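Local coordinates for protein putative epimerase (Burkholderia cenocepacia, PDB 4LW8) that probably works as an NAD(P)-dependent sugar epimerase or dehydratase in making the O-antigen of outer-membrane lipopolysaccharide, at residues 36-39 with 44-47; 67-70 with 75-78; 116-121 with 131-136; 213-218 with 259-264; 231-236 with 291-296. All coordinates share one frame; numbering follows the deposited sequence.

Interaction 1. Residues 36-39 with 44-47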
# COMPACT_ATOMS: atom_id res chain seq x y z
N GLU A 36 -30.78 0.21 4.11
CA GLU A 36 -31.85 0.01 5.09
C GLU A 36 -31.45 0.54 6.48
O GLU A 36 -32.24 1.20 7.15
CB GLU A 36 -32.23 -1.47 5.17
CG GLU A 36 -33.47 -1.76 6.02
CD GLU A 36 -33.18 -1.76 7.52
OE1 GLU A 36 -32.02 -2.05 7.91
OE2 GLU A 36 -34.12 -1.45 8.30
N ARG A 37 -30.23 0.24 6.92
CA ARG A 37 -29.74 0.74 8.21
C ARG A 37 -29.78 2.27 8.27
O ARG A 37 -30.30 2.85 9.21
CB ARG A 37 -28.31 0.25 8.47
CG ARG A 37 -28.23 -1.01 9.32
CD ARG A 37 -28.68 -2.29 8.58
NE ARG A 37 -28.55 -3.45 9.46
CZ ARG A 37 -29.48 -3.82 10.34
NH1 ARG A 37 -30.62 -3.14 10.43
NH2 ARG A 37 -29.28 -4.87 11.12
N LEU A 38 -29.23 2.93 7.25
CA LEU A 38 -29.19 4.38 7.19
C LEU A 38 -30.58 5.01 7.10
O LEU A 38 -30.86 6.00 7.76
CB LEU A 38 -28.35 4.85 6.01
CG LEU A 38 -26.84 4.64 6.19
CD1 LEU A 38 -26.14 4.80 4.86
CD2 LEU A 38 -26.27 5.62 7.21
N GLN A 39 -31.45 4.44 6.27
CA GLN A 39 -32.82 4.92 6.15
C GLN A 39 -33.57 4.85 7.47
O GLN A 39 -34.28 5.78 7.83
CB GLN A 39 -33.56 4.13 5.07
CG GLN A 39 -33.27 4.61 3.66
CD GLN A 39 -33.80 3.68 2.60
OE1 GLN A 39 -34.23 2.56 2.89
NE2 GLN A 39 -33.79 4.13 1.35
N ASP A 44 -31.55 10.47 4.30
CA ASP A 44 -31.86 10.39 2.87
C ASP A 44 -30.65 9.77 2.20
O ASP A 44 -29.58 10.37 2.16
CB ASP A 44 -32.17 11.78 2.30
CG ASP A 44 -32.51 11.76 0.81
OD1 ASP A 44 -32.87 10.68 0.27
OD2 ASP A 44 -32.43 12.83 0.17
N VAL A 45 -30.80 8.55 1.69
CA VAL A 45 -29.65 7.81 1.18
C VAL A 45 -29.41 8.07 -0.30
O VAL A 45 -30.29 7.82 -1.13
CB VAL A 45 -29.83 6.29 1.42
CG1 VAL A 45 -28.65 5.50 0.84
CG2 VAL A 45 -29.95 6.01 2.90
N TRP A 46 -28.23 8.61 -0.60
CA TRP A 46 -27.73 8.77 -1.98
C TRP A 46 -26.58 7.78 -2.18
O TRP A 46 -26.00 7.31 -1.22
CB TRP A 46 -27.20 10.18 -2.25
CG TRP A 46 -28.18 11.30 -2.13
CD1 TRP A 46 -29.12 11.47 -1.15
CD2 TRP A 46 -28.29 12.42 -3.00
NE1 TRP A 46 -29.83 12.63 -1.38
CE2 TRP A 46 -29.33 13.23 -2.51
CE3 TRP A 46 -27.62 12.81 -4.17
CZ2 TRP A 46 -29.72 14.42 -3.13
CZ3 TRP A 46 -28.01 13.99 -4.79
CH2 TRP A 46 -29.05 14.78 -4.26
N GLY A 47 -26.24 7.48 -3.43
CA GLY A 47 -25.12 6.59 -3.65
C GLY A 47 -24.71 6.49 -5.10
O GLY A 47 -25.40 7.02 -5.97
O HOH W 1 -33.46 7.12 1.17
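Leu38 and Gln39, near the end of helix 29-40, lie over Val45 at the start of strand 44-49, and the two backbones come closest where Gln39 CA is 6.4 Å from Asp44 CA. One methyl group carries the contact. Val45 holds CG1 anti to its backbone N (chi1 178°), which turns CG2 to the helix, where it touches two neighbouring residues at once: Leu38 CB at 3.7 Å, and the CG methylene of Gln39, whose extended chain crosses the valine at about a right angle. A branched, apolar residue suits a strand position facing a helix, while glutamine gives its aliphatic stem to the packing and keeps its amide for the water-bearing side. There a water accepts from Gln39 NE2 at 3.0 Å and from Val45 N at 3.1 Å, a polar bridge laid beside the apolar one. Beyond CB, Leu38 is buried and packs on Ala21 and Val23 of strand 20-24. Helix returning to strand in this way closes the first beta-alpha-beta unit of the Rossmann fold, 20-24, 29-40 and 44-49.

Interaction 2. Residues 67-70 with 75-78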
# COMPACT_ATOMS: atom_id res chain seq x y z
N LEU A 67 -26.62 7.92 -8.30
CA LEU A 67 -25.84 8.74 -9.23
C LEU A 67 -24.83 7.90 -10.04
O LEU A 67 -23.97 7.24 -9.46
CB LEU A 67 -25.12 9.84 -8.45
CG LEU A 67 -25.94 10.75 -7.51
CD1 LEU A 67 -25.03 11.80 -6.84
CD2 LEU A 67 -27.09 11.43 -8.23
N PRO A 68 -24.94 7.90 -11.38
CA PRO A 68 -23.96 7.12 -12.15
C PRO A 68 -22.58 7.78 -12.10
O PRO A 68 -22.37 8.83 -12.70
CB PRO A 68 -24.54 7.12 -13.57
CG PRO A 68 -25.94 7.63 -13.44
CD PRO A 68 -25.95 8.52 -12.24
N VAL A 69 -21.67 7.15 -11.37
CA VAL A 69 -20.32 7.66 -11.18
C VAL A 69 -19.27 6.54 -11.25
O VAL A 69 -19.36 5.55 -10.53
CB VAL A 69 -20.15 8.40 -9.81
CG1 VAL A 69 -18.79 8.99 -9.73
CG2 VAL A 69 -21.21 9.49 -9.64
N ASP A 70 -18.28 6.71 -12.11
CA ASP A 70 -17.10 5.84 -12.08
C ASP A 70 -16.10 6.40 -11.05
O ASP A 70 -15.75 7.58 -11.11
CB ASP A 70 -16.50 5.73 -13.48
CG ASP A 70 -15.09 5.13 -13.48
OD1 ASP A 70 -14.78 4.28 -12.61
OD2 ASP A 70 -14.30 5.50 -14.37
N GLU A 75 -13.61 14.02 -11.56
CA GLU A 75 -14.50 15.14 -11.73
C GLU A 75 -15.96 14.74 -11.52
O GLU A 75 -16.71 15.47 -10.86
CB GLU A 75 -14.31 15.78 -13.11
CG GLU A 75 -15.25 16.95 -13.40
CD GLU A 75 -15.30 17.99 -12.27
OE1 GLU A 75 -16.42 18.45 -11.96
OE2 GLU A 75 -14.23 18.34 -11.72
N ALA A 76 -16.38 13.59 -12.04
CA ALA A 76 -17.75 13.13 -11.80
C ALA A 76 -17.97 12.83 -10.32
O ALA A 76 -19.07 13.04 -9.78
CB ALA A 76 -18.08 11.92 -12.64
N MET A 77 -16.94 12.35 -9.63
CA MET A 77 -17.05 12.12 -8.20
C MET A 77 -17.20 13.45 -7.44
O MET A 77 -17.99 13.55 -6.50
CB MET A 77 -15.85 11.34 -7.68
CG MET A 77 -15.92 11.06 -6.18
SD MET A 77 -17.35 10.07 -5.71
CE MET A 77 -17.02 8.57 -6.65
N ARG A 78 -16.45 14.46 -7.86
CA ARG A 78 -16.54 15.77 -7.20
C ARG A 78 -17.97 16.34 -7.35
O ARG A 78 -18.58 16.78 -6.38
CB ARG A 78 -15.51 16.73 -7.78
CG ARG A 78 -15.43 18.08 -7.06
CD ARG A 78 -14.98 19.21 -7.98
NE ARG A 78 -15.88 19.37 -9.13
CZ ARG A 78 -17.07 19.98 -9.08
NH1 ARG A 78 -17.50 20.52 -7.94
NH2 ARG A 78 -17.82 20.06 -10.17
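Val69, just past strand 65-68, packs against Ala76 and Met77 in the opening turns of helix 74-84, a strand-to-helix link of the Rossmann fold in which one valine packs on the helix that follows. The first shell is apolar. Val69 CG1 does most of the touching: it meets Met77 CE at 3.6 Å, in one of the two conformers deposited for that methionine, and reaches Ala76 CB at 4.2 Å. It also lies over the helix backbone, 3.8 Å from Met77 N. The other methyl, Val69 CG2, lies near Ala76 O.

The residue types fit these roles. Ala76, nearest in backbone with its CA 6.1 Å from that of Val69, is small enough to let the helix come close. Met77 begins beside the contact; in this conformer CG stands anti to the backbone N, and bends at chi2 and chi3, both 61°, bring CE round to cross the valine at about a right angle.

Further out, Asp73 OD1 accepts from Ala76 N at the beginning of the helix, and Asp70 OD1 from Leu72 N in the link. Met77 also packs on Leu117 and Ala120 of helix 103-122. On the exposed side of the same helix, Arg78 grips Glu75 side-on, NE and NH2 both pointing in the guanidinium plane to a single oxygen; the shorter bond, from Arg78 NH2 to the syn lone pair of Glu75 OE1, is 2.8 Å.

Interaction 3. Residues 116-121 with 131-136; sequences NLLAAL and VLLASS
Leu118 and Leu121 of helix 103-122 meet Val131 and Leu133 of strand 130-134 in a contact that is wholly apolar. The helix and strand segments run almost exactly antiparallel, at 177°, with their axes 11.4 Å apart, and since the backbones are so distant the space is bridged by methyl groups alone. Val131 serves both leucines. Its CG1 lies 4.1 Å from Leu121 CD1, and the two side chains reach toward each other tip to tip, the leucine methyl sitting equally near Val131 CG2; Leu118 comes in obliquely, its CD2 also 4.1 Å from Val131 CG1. Leu118 CD2 has a second, looser neighbour in Leu133 CD2 at 4.4 Å. With CG anti to the carbonyl carbon (chi1 -62°), Leu118 swings its end to the strand although its first bond does not aim there. Leucines span a gap of this width, and beta-branched valine fits the strand.

Polar bonds belong to each side separately. In the helix Leu121 N donates to Leu117 O, and beyond the strand's end Ser135 OG bonds to Glu168 OE2, while Ala134 O accepts from Lys164 NZ.

Helix 103-122 is the crossover between parallel strands 88-91 and 130-134, as expected of a Rossmann sheet. Ala171 of helix 159-172 touches both Leu118 and Leu133 on this face, whereas Leu132 points from the strand to Tyr234 and Leu237 of helix 227-240.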
# COMPACT_ATOMS: atom_id res chain seq x y z
N ASN A 116 -10.02 9.66 -4.90
CA ASN A 116 -10.94 10.56 -5.59
C ASN A 116 -12.14 10.92 -4.74
O ASN A 116 -12.57 12.08 -4.73
CB ASN A 116 -11.43 9.95 -6.90
CG ASN A 116 -10.34 9.86 -7.93
OD1 ASN A 116 -9.31 10.53 -7.82
ND2 ASN A 116 -10.57 9.07 -8.96
N LEU A 117 -12.67 9.94 -4.02
CA LEU A 117 -13.78 10.17 -3.10
C LEU A 117 -13.40 11.16 -1.99
O LEU A 117 -14.15 12.09 -1.70
CB LEU A 117 -14.26 8.86 -2.47
CG LEU A 117 -15.24 9.01 -1.30
CD1 LEU A 117 -16.59 9.63 -1.77
CD2 LEU A 117 -15.47 7.65 -0.61
N LEU A 118 -12.24 10.94 -1.36
CA LEU A 118 -11.80 11.80 -0.26
C LEU A 118 -11.55 13.22 -0.76
O LEU A 118 -11.94 14.18 -0.09
CB LEU A 118 -10.53 11.22 0.41
CG LEU A 118 -10.73 9.83 1.04
CD1 LEU A 118 -9.44 9.27 1.57
CD2 LEU A 118 -11.79 9.85 2.15
N ALA A 119 -10.93 13.37 -1.93
CA ALA A 119 -10.71 14.69 -2.51
C ALA A 119 -12.03 15.43 -2.77
O ALA A 119 -12.13 16.64 -2.55
CB ALA A 119 -9.88 14.59 -3.81
N ALA A 120 -13.02 14.69 -3.26
CA ALA A 120 -14.35 15.24 -3.52
C ALA A 120 -15.01 15.74 -2.23
O ALA A 120 -15.58 16.83 -2.19
CB ALA A 120 -15.23 14.20 -4.21
N LEU A 121 -14.92 14.94 -1.17
CA LEU A 121 -15.54 15.32 0.10
C LEU A 121 -14.81 16.51 0.73
O LEU A 121 -15.43 17.44 1.26
CB LEU A 121 -15.56 14.13 1.06
CG LEU A 121 -16.33 12.90 0.55
CD1 LEU A 121 -16.09 11.70 1.44
CD2 LEU A 121 -17.83 13.24 0.51
N VAL A 131 -16.91 9.78 7.79
CA VAL A 131 -16.56 9.08 6.57
C VAL A 131 -16.06 7.68 6.92
O VAL A 131 -14.98 7.53 7.44
CB VAL A 131 -15.48 9.84 5.78
CG1 VAL A 131 -15.15 9.12 4.46
CG2 VAL A 131 -15.92 11.28 5.54
N LEU A 132 -16.86 6.66 6.65
CA LEU A 132 -16.50 5.29 6.99
C LEU A 132 -15.98 4.58 5.76
O LEU A 132 -16.68 4.46 4.76
CB LEU A 132 -17.71 4.53 7.54
CG LEU A 132 -17.47 3.06 7.91
CD1 LEU A 132 -16.43 2.91 9.03
CD2 LEU A 132 -18.77 2.39 8.28
N LEU A 133 -14.74 4.11 5.83
CA LEU A 133 -14.17 3.37 4.72
C LEU A 133 -14.16 1.88 5.03
O LEU A 133 -13.71 1.47 6.10
CB LEU A 133 -12.76 3.87 4.41
CG LEU A 133 -12.66 5.40 4.27
CD1 LEU A 133 -11.23 5.83 4.02
CD2 LEU A 133 -13.54 5.91 3.16
N ALA A 134 -14.65 1.06 4.11
CA ALA A 134 -14.60 -0.38 4.32
C ALA A 134 -13.28 -0.92 3.81
O ALA A 134 -13.07 -1.03 2.61
CB ALA A 134 -15.79 -1.07 3.62
N SER A 135 -12.38 -1.26 4.73
CA SER A 135 -11.19 -2.02 4.38
C SER A 135 -11.58 -3.49 4.45
O SER A 135 -12.71 -3.86 4.10
CB SER A 135 -10.03 -1.69 5.34
OG SER A 135 -8.82 -2.32 4.93
N SER A 136 -10.65 -4.32 4.89
CA SER A 136 -10.93 -5.75 4.98
C SER A 136 -10.01 -6.41 6.00
O SER A 136 -8.86 -6.04 6.13
CB SER A 136 -10.74 -6.43 3.62
OG SER A 136 -10.79 -7.84 3.78

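Interaction 4. Residues 213-218 with 259-264; sequences ISLGNL and EVLAML
The backbone bond from Leu264 N to Val260 O, 3.0 Å, belongs to the helical turn that presents Leu261 to Leu215 and Leu218. The contact joins helix 257-268 to the end of strand 212-215 in a small alpha/beta region, where that strand pairs in parallel with strand 273-276; in relatives of this family the corresponding, largely C-terminal part binds the sugar substrate, and a like role is likely here. Leu261 is the middle of the packing. Its CG stands anti to the carbonyl carbon (chi1 -71°), sending the branch out from the helix to the strand, and the single methyl CD1 serves both partners. Leu215, buried and facing the helix from the strand, meets it tip to tip, CD1 to CD1 at 4.1 Å. Leu218 lies three residues on, past Gly216 and Asn217 in the loop, and brings its end back over the same methyl from the more open side. Leucine suits all three places, being long enough for methyls to meet across backbones whose nearest CA atoms, those of Leu218 and Glu259, are 8.4 Å apart. Leu202 of helix 198-207 also touches Leu215, and Val274 touches Leu261. The closest approach is that of Leu218 CD2 to Leu261 CD1, 4.0 Å, with the two side chains at about a right angle.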
# COMPACT_ATOMS: atom_id res chain seq x y z
N ILE A 213 -20.65 -31.90 -3.41
CA ILE A 213 -19.90 -30.67 -3.57
C ILE A 213 -18.40 -30.90 -3.33
O ILE A 213 -18.02 -31.84 -2.63
CB ILE A 213 -20.42 -29.56 -2.62
CG1 ILE A 213 -19.89 -28.19 -3.04
CG2 ILE A 213 -20.02 -29.84 -1.18
CD1 ILE A 213 -20.22 -27.08 -2.06
N SER A 214 -17.57 -30.04 -3.90
CA SER A 214 -16.13 -30.15 -3.77
C SER A 214 -15.63 -28.99 -2.94
O SER A 214 -15.97 -27.84 -3.22
CB SER A 214 -15.45 -30.14 -5.14
OG SER A 214 -15.79 -31.29 -5.88
N LEU A 215 -14.83 -29.30 -1.92
CA LEU A 215 -14.33 -28.29 -0.98
C LEU A 215 -12.86 -28.53 -0.60
O LEU A 215 -12.27 -29.54 -0.97
CB LEU A 215 -15.19 -28.26 0.28
CG LEU A 215 -16.69 -28.01 0.10
CD1 LEU A 215 -17.46 -28.33 1.38
CD2 LEU A 215 -16.89 -26.56 -0.31
N GLY A 216 -12.29 -27.59 0.14
CA GLY A 216 -10.96 -27.78 0.70
C GLY A 216 -11.04 -28.52 2.02
O GLY A 216 -11.98 -29.27 2.25
N ASN A 217 -10.08 -28.27 2.91
CA ASN A 217 -10.07 -28.89 4.23
C ASN A 217 -11.26 -28.43 5.06
O ASN A 217 -11.63 -27.26 5.03
CB ASN A 217 -8.76 -28.59 4.97
N LEU A 218 -11.86 -29.36 5.80
CA LEU A 218 -13.08 -29.11 6.55
C LEU A 218 -12.78 -28.73 8.00
O LEU A 218 -13.69 -28.44 8.77
CB LEU A 218 -13.98 -30.35 6.52
CG LEU A 218 -14.29 -30.90 5.12
CD1 LEU A 218 -15.16 -32.15 5.20
CD2 LEU A 218 -14.95 -29.82 4.24
N GLU A 259 -18.52 -27.71 10.72
CA GLU A 259 -19.61 -27.16 11.53
C GLU A 259 -20.68 -26.53 10.65
O GLU A 259 -21.88 -26.67 10.91
CB GLU A 259 -19.09 -26.12 12.52
CG GLU A 259 -18.13 -26.63 13.60
CD GLU A 259 -17.53 -25.48 14.41
OE1 GLU A 259 -18.22 -24.96 15.32
OE2 GLU A 259 -16.38 -25.08 14.13
N VAL A 260 -20.25 -25.83 9.60
CA VAL A 260 -21.18 -25.16 8.70
C VAL A 260 -21.99 -26.21 7.93
O VAL A 260 -23.22 -26.11 7.85
CB VAL A 260 -20.45 -24.22 7.72
CG1 VAL A 260 -21.43 -23.62 6.72
CG2 VAL A 260 -19.75 -23.11 8.49
N LEU A 261 -21.30 -27.22 7.41
CA LEU A 261 -21.97 -28.32 6.74
C LEU A 261 -23.00 -28.98 7.66
O LEU A 261 -24.11 -29.27 7.25
CB LEU A 261 -20.96 -29.37 6.25
CG LEU A 261 -20.08 -28.93 5.07
CD1 LEU A 261 -18.89 -29.88 4.87
CD2 LEU A 261 -20.94 -28.83 3.82
N ALA A 262 -22.63 -29.19 8.92
CA ALA A 262 -23.54 -29.84 9.86
C ALA A 262 -24.80 -29.00 10.08
O ALA A 262 -25.90 -29.55 10.20
CB ALA A 262 -22.83 -30.11 11.18
N MET A 263 -24.65 -27.68 10.12
CA MET A 263 -25.78 -26.76 10.27
C MET A 263 -26.74 -26.84 9.09
O MET A 263 -27.96 -26.82 9.25
CB MET A 263 -25.30 -25.32 10.43
CG MET A 263 -24.70 -24.97 11.78
SD MET A 263 -24.04 -23.28 11.82
CE MET A 263 -23.29 -23.29 13.43
N LEU A 264 -26.16 -26.91 7.90
CA LEU A 264 -26.96 -26.93 6.69
C LEU A 264 -27.63 -28.28 6.52
O LEU A 264 -28.76 -28.36 6.04
CB LEU A 264 -26.09 -26.59 5.47
CG LEU A 264 -25.69 -25.11 5.37
CD1 LEU A 264 -24.54 -24.94 4.39
CD2 LEU A 264 -26.89 -24.26 4.94

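Interaction 5. Residues 231-236 with 291-296; sequences TAAYLK and GSRDKL
Ala233 of helix 227-240 points its single methyl at Arg293, just before helix 294-300, and at Leu296 in the first turn of that helix. The packed part is small and buried: Ala233 CB lies 4.2 Å from Leu296 CD2, and more distantly 4.5 Å from Arg293 NH2, meeting the guanidinium obliquely. Leu296 is put there by its first torsion, CG anti to the backbone N (chi1 174°), and the same CD2 methyl covers one face of the Arg293 guanidinium, 3.4 Å above its plane and offset to the rim. Alanine suits a helix position faced by two large side chains, and leucine gives an apolar lid to the flat group. Although buried, the arginine is not without partners: its NE donates to Cys250 O.

The other side is looser. Lys236 sets out toward 291-296, but its chain bends off, and partly exposed Asp294 is turned from helix 227-240. Here a local bond forms: Ser292 OG accepts from Asp294 N at 3.2 Å, nearly straight at 164°, making an ST turn, with Arg293 at the N-cap position. Lys295, far from 231-236, forms salt bridges through NZ to Glu245 OE1 and to a buffer molecule, probably from the crystallisation liquor.

Val249 of strand 246-249 touches both Ala233 and Arg293, while other faces of helix 227-240 pack on helix 29-40 through Ala232 and on strand 180-189 through Tyr234.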
# COMPACT_ATOMS: atom_id res chain seq x y z
N THR A 231 -23.53 -4.27 8.93
CA THR A 231 -23.99 -2.93 8.59
C THR A 231 -24.54 -2.20 9.82
O THR A 231 -24.45 -0.98 9.90
CB THR A 231 -25.00 -2.98 7.42
OG1 THR A 231 -26.07 -3.86 7.75
CG2 THR A 231 -24.30 -3.49 6.15
N ALA A 232 -25.11 -2.94 10.78
CA ALA A 232 -25.53 -2.31 12.04
C ALA A 232 -24.32 -1.72 12.76
O ALA A 232 -24.39 -0.63 13.33
CB ALA A 232 -26.26 -3.31 12.94
N ALA A 233 -23.20 -2.44 12.74
CA ALA A 233 -21.94 -1.95 13.31
C ALA A 233 -21.41 -0.73 12.54
O ALA A 233 -20.94 0.23 13.15
CB ALA A 233 -20.89 -3.07 13.29
N TYR A 234 -21.49 -0.78 11.22
CA TYR A 234 -21.09 0.34 10.38
C TYR A 234 -21.88 1.61 10.77
O TYR A 234 -21.31 2.69 10.91
CB TYR A 234 -21.33 0.02 8.89
CG TYR A 234 -20.29 -0.90 8.24
CD1 TYR A 234 -19.32 -1.55 9.00
CD2 TYR A 234 -20.30 -1.11 6.86
CE1 TYR A 234 -18.38 -2.39 8.40
CE2 TYR A 234 -19.36 -1.95 6.25
CZ TYR A 234 -18.39 -2.59 7.03
OH TYR A 234 -17.46 -3.43 6.45
N LEU A 235 -23.19 1.46 10.98
CA LEU A 235 -24.01 2.59 11.37
C LEU A 235 -23.57 3.15 12.73
O LEU A 235 -23.49 4.36 12.91
CB LEU A 235 -25.49 2.20 11.42
CG LEU A 235 -26.41 3.30 11.97
CD1 LEU A 235 -26.40 4.54 11.09
CD2 LEU A 235 -27.84 2.78 12.17
N LYS A 236 -23.26 2.26 13.67
CA LYS A 236 -22.79 2.68 14.99
C LYS A 236 -21.47 3.45 14.88
O LYS A 236 -21.25 4.43 15.59
CB LYS A 236 -22.63 1.47 15.92
CG LYS A 236 -23.94 0.97 16.49
CD LYS A 236 -24.50 1.99 17.48
CE LYS A 236 -25.77 1.51 18.17
NZ LYS A 236 -26.93 1.50 17.24
N GLY A 291 -11.51 -12.94 14.75
CA GLY A 291 -11.27 -11.57 15.12
C GLY A 291 -11.75 -11.23 16.52
O GLY A 291 -12.69 -11.85 17.03
N SER A 292 -11.12 -10.24 17.12
CA SER A 292 -11.65 -9.60 18.32
C SER A 292 -12.31 -8.28 17.97
O SER A 292 -11.69 -7.43 17.33
CB SER A 292 -10.54 -9.37 19.35
OG SER A 292 -10.95 -8.41 20.32
N ARG A 293 -13.55 -8.08 18.41
CA ARG A 293 -14.23 -6.80 18.22
C ARG A 293 -14.28 -6.03 19.54
O ARG A 293 -15.17 -5.19 19.76
CB ARG A 293 -15.65 -7.00 17.65
CG ARG A 293 -16.67 -7.67 18.58
CD ARG A 293 -18.10 -7.16 18.30
NE ARG A 293 -18.50 -7.41 16.91
CZ ARG A 293 -19.50 -6.77 16.28
NH1 ARG A 293 -20.20 -5.85 16.92
NH2 ARG A 293 -19.79 -7.06 15.02
N ASP A 294 -13.34 -6.32 20.43
CA ASP A 294 -13.32 -5.64 21.72
C ASP A 294 -13.13 -4.12 21.60
O ASP A 294 -13.68 -3.36 22.40
CB ASP A 294 -12.24 -6.20 22.61
CG ASP A 294 -12.38 -5.70 24.03
OD1 ASP A 294 -13.41 -6.03 24.65
OD2 ASP A 294 -11.49 -4.95 24.49
N LYS A 295 -12.33 -3.68 20.63
CA LYS A 295 -12.15 -2.25 20.45
C LYS A 295 -13.47 -1.59 20.03
O LYS A 295 -13.85 -0.53 20.54
CB LYS A 295 -11.05 -1.95 19.44
CG LYS A 295 -10.73 -0.46 19.30
CD LYS A 295 -9.80 -0.22 18.12
CE LYS A 295 -9.43 1.26 18.00
NZ LYS A 295 -8.56 1.51 16.81
N LEU A 296 -14.16 -2.21 19.08
CA LEU A 296 -15.48 -1.75 18.64
C LEU A 296 -16.46 -1.71 19.82
O LEU A 296 -17.19 -0.73 20.01
CB LEU A 296 -16.01 -2.65 17.53
CG LEU A 296 -17.44 -2.41 17.03
CD1 LEU A 296 -17.57 -1.07 16.32
CD2 LEU A 296 -17.85 -3.55 16.09

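How the interactions relate
Interactions 1, 2 and 3 follow one another along the chain and build the Rossmann part of the fold on one sheet. Strands 44-49 and 65-68 are neighbours in it, so interactions 1 and 2, with centres 18 Å apart, touch directly; interactions 2 and 3, 14 Å apart, touch where helices 74-84 and 103-122 pack. Interaction 5 meets both interaction 1, through helices 29-40 and 227-240, and interaction 3, through Tyr234 against strand 130-134, so it ties later chain to the nucleotide-binding type of core. Interaction 4 stands apart, 36 Å from interactions 1 and 3 between centres, in the smaller region built round strands 212-215 and 273-276; its segments alternate with those of interaction 5, interlacing the two parts.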